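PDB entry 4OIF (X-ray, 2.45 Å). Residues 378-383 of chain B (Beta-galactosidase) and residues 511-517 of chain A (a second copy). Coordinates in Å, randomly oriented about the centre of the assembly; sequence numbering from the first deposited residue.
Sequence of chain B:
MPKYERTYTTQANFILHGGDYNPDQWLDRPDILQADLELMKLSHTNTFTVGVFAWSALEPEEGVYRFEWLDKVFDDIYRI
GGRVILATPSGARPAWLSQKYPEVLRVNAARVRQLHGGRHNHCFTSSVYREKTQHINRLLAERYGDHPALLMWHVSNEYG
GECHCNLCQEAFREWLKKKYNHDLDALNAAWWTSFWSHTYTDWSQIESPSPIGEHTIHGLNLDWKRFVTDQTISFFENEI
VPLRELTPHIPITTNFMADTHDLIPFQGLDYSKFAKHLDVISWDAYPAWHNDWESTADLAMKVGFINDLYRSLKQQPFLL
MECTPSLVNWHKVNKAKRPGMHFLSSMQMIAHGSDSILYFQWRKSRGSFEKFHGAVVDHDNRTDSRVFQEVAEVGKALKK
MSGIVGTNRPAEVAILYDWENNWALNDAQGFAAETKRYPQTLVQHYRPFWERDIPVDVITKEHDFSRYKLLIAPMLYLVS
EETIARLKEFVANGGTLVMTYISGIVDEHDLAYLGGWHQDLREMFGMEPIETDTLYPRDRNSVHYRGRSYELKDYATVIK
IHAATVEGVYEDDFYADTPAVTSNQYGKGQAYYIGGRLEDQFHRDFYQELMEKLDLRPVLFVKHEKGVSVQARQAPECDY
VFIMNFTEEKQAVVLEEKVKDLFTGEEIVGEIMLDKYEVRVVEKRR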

# COMPACT_ATOMS: atom_id res chain seq x y z
N ASP B 378 -1.25 -18.81 -31.55
CA ASP B 378 -0.80 -19.30 -30.24
C ASP B 378 0.54 -20.04 -30.34
O ASP B 378 1.12 -20.17 -31.42
CB ASP B 378 -1.87 -20.23 -29.64
CG ASP B 378 -1.67 -20.48 -28.13
OD1 ASP B 378 -1.05 -19.65 -27.44
OD2 ASP B 378 -2.14 -21.52 -27.64
N HIS B 379 1.03 -20.51 -29.20
CA HIS B 379 2.25 -21.31 -29.17
C HIS B 379 2.07 -22.62 -29.93
O HIS B 379 3.05 -23.22 -30.39
CB HIS B 379 2.66 -21.59 -27.72
CG HIS B 379 3.04 -20.36 -26.96
ND1 HIS B 379 4.13 -19.59 -27.29
CD2 HIS B 379 2.47 -19.77 -25.88
CE1 HIS B 379 4.21 -18.57 -26.46
NE2 HIS B 379 3.22 -18.66 -25.59
N ASP B 380 0.81 -23.04 -30.08
CA ASP B 380 0.50 -24.33 -30.68
C ASP B 380 0.59 -24.29 -32.19
O ASP B 380 0.59 -25.33 -32.85
CB ASP B 380 -0.89 -24.84 -30.24
CG ASP B 380 -2.02 -23.89 -30.64
OD1 ASP B 380 -1.78 -22.91 -31.37
OD2 ASP B 380 -3.17 -24.14 -30.23
N ASN B 381 0.64 -23.07 -32.74
CA ASN B 381 0.80 -22.87 -34.18
C ASN B 381 -0.37 -23.47 -34.95
O ASN B 381 -0.22 -23.91 -36.09
CB ASN B 381 2.11 -23.49 -34.66
CG ASN B 381 2.56 -22.95 -36.00
OD1 ASN B 381 2.50 -21.74 -36.25
ND2 ASN B 381 3.02 -23.84 -36.88
N ARG B 382 -1.54 -23.47 -34.31
CA ARG B 382 -2.74 -24.06 -34.89
C ARG B 382 -3.65 -23.04 -35.55
O ARG B 382 -3.73 -21.89 -35.10
CB ARG B 382 -3.55 -24.80 -33.81
CG ARG B 382 -2.98 -26.13 -33.36
CD ARG B 382 -4.00 -26.83 -32.51
NE ARG B 382 -3.54 -28.11 -32.00
CZ ARG B 382 -3.26 -28.34 -30.73
NH1 ARG B 382 -3.39 -27.36 -29.83
NH2 ARG B 382 -2.84 -29.54 -30.35
N THR B 383 -4.32 -23.47 -36.62
CA THR B 383 -5.45 -22.71 -37.14
C THR B 383 -6.70 -23.20 -36.42
O THR B 383 -7.68 -22.48 -36.31
CB THR B 383 -5.62 -22.87 -38.65
OG1 THR B 383 -5.78 -24.25 -38.97
CG2 THR B 383 -4.43 -22.31 -39.38
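Chain A 511-517: LAYLGGW

Chain A meets chain B as one irregular segment laid against a tight turn. Neither stretch forms a regular helix or strand. On chain B, a type I beta turn runs from Asp B378 to Asn B381 and is closed by a backbone hydrogen bond from Asn B381 N to Asp B378 O, 3.2 Å. Its two central residues, His B379 and Asp B380, are the ones that meet chain A most closely. Chain A is extended from Leu A511 to Leu A514, with phi from -61° to -103° and psi from 129° to 152°. It then changes course at two glycines with positive phi.

The backbones run in the same sense where they meet. His B379 lies nearest Leu A514, CA to CA 4.9 Å, and Asp B380 lies nearest Gly A515, CA to CA 3.7 Å. The contact here is mainly between main-chain atoms. The single hydrogen bond between the stretches is here: Gly A515 N donates to His B379 O, 2.7 Å and nearly straight at 168°. Two CA-H...O contacts accompany it. Leu A514 CA is 3.3 Å from His B379 O, and Gly A515 CA is 3.3 Å from Asp B380 O. Asp B380 CA also packs 3.3 Å from Gly A516 N.

His B379 has the largest area covered by the other stretch, 81 Å² for the whole residue. Its CA-to-CB bond points toward chain A, and chi1 is m (-65°) with chi2 at -64°. This conformation lays one ring face against Ala A512. The methyl CB of Ala A512 lies 3.4 Å from the ring centroid of His B379, only 10° off the normal, in a CH-pi contact. Leu A514 approaches the same ring obliquely, with its CD2 3.8 Å from His B379 ND1. Its CA-to-CB bond points sideways, but the m,t rotamer (-65°, -170°) brings the end of the side chain nearer chain B. The ring is also anchored through NE2, which is hydrogen-bonded elsewhere in the structure.

The CA-to-CB bond of Tyr A513 points away from chain B; chi1 is m (-76°). The residue contributes its carbonyl instead: Tyr A513 O is 3.8 Å from His B379 CB.

The CA-to-CB bond of Asp B380 points sideways, and the end of the side chain leads away from chain A. With chi1 p (60°), it reaches back to its own chain. OD1 of Asp B380 accepts a hydrogen bond from Arg B382 N, 3.0 Å, and OD2 of Asp B380 forms a salt bridge with Arg B382 NH1, 3.3 Å. Arg B382 is extended at chi2 and chi3 (both t), and its end comes nearer chain A. Its NH2 lies 4.2 Å from Gly A516 CA and is hydrogen-bonded elsewhere in the structure.

The glycines fit this path. At Gly A515 the positive phi of 81° favours glycine, although a CB there would point away from the turn. At Gly A516, phi 91° and psi 175° would jam a CB against the preceding carbonyl oxygen. That CB would also come within 3.0 Å of Arg B382 NH2.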

# COMPACT_ATOMS: atom_id res chain seq x y z
N LEU A 511 10.53 -21.04 -21.25
CA LEU A 511 10.24 -20.91 -22.67
C LEU A 511 9.03 -21.78 -22.99
O LEU A 511 8.98 -22.95 -22.61
CB LEU A 511 11.46 -21.33 -23.47
CG LEU A 511 12.07 -20.46 -24.56
CD1 LEU A 511 11.98 -18.98 -24.23
CD2 LEU A 511 13.53 -20.90 -24.77
N ALA A 512 8.03 -21.20 -23.65
CA ALA A 512 6.82 -21.93 -24.00
C ALA A 512 7.10 -23.12 -24.93
O ALA A 512 7.84 -22.98 -25.91
CB ALA A 512 5.82 -21.00 -24.65
N TYR A 513 6.54 -24.29 -24.59
CA TYR A 513 6.56 -25.45 -25.49
C TYR A 513 5.71 -25.12 -26.71
O TYR A 513 4.60 -24.60 -26.58
CB TYR A 513 6.02 -26.72 -24.82
CG TYR A 513 6.98 -27.37 -23.85
CD1 TYR A 513 8.03 -28.16 -24.32
CD2 TYR A 513 6.84 -27.21 -22.47
CE1 TYR A 513 8.92 -28.76 -23.45
CE2 TYR A 513 7.73 -27.82 -21.59
CZ TYR A 513 8.77 -28.59 -22.09
OH TYR A 513 9.67 -29.20 -21.24
N LEU A 514 6.24 -25.41 -27.88
CA LEU A 514 5.57 -24.97 -29.10
C LEU A 514 4.84 -26.11 -29.77
O LEU A 514 5.21 -27.28 -29.64
CB LEU A 514 6.58 -24.36 -30.06
CG LEU A 514 7.32 -23.08 -29.68
CD1 LEU A 514 8.06 -22.56 -30.91
CD2 LEU A 514 6.37 -22.02 -29.13
N GLY A 515 3.78 -25.78 -30.49
CA GLY A 515 3.18 -26.72 -31.41
C GLY A 515 2.28 -27.69 -30.70
O GLY A 515 2.15 -28.85 -31.08
N GLY A 516 1.65 -27.21 -29.64
CA GLY A 516 0.75 -28.04 -28.88
C GLY A 516 1.49 -28.72 -27.75
O GLY A 516 2.71 -28.61 -27.62
N TRP A 517 0.75 -29.43 -26.93
CA TRP A 517 1.33 -30.14 -25.81
C TRP A 517 2.40 -31.13 -26.10
O TRP A 517 2.38 -31.79 -27.14
CB TRP A 517 0.22 -30.82 -25.03
CG TRP A 517 0.14 -30.03 -23.92
CD1 TRP A 517 0.18 -28.67 -23.91
CD2 TRP A 517 0.15 -30.46 -22.58
NE1 TRP A 517 0.17 -28.22 -22.64
CE2 TRP A 517 0.16 -29.30 -21.79
CE3 TRP A 517 0.11 -31.71 -21.96
CZ2 TRP A 517 0.11 -29.35 -20.45
CZ3 TRP A 517 0.08 -31.75 -20.61
CH2 TRP A 517 0.08 -30.59 -19.86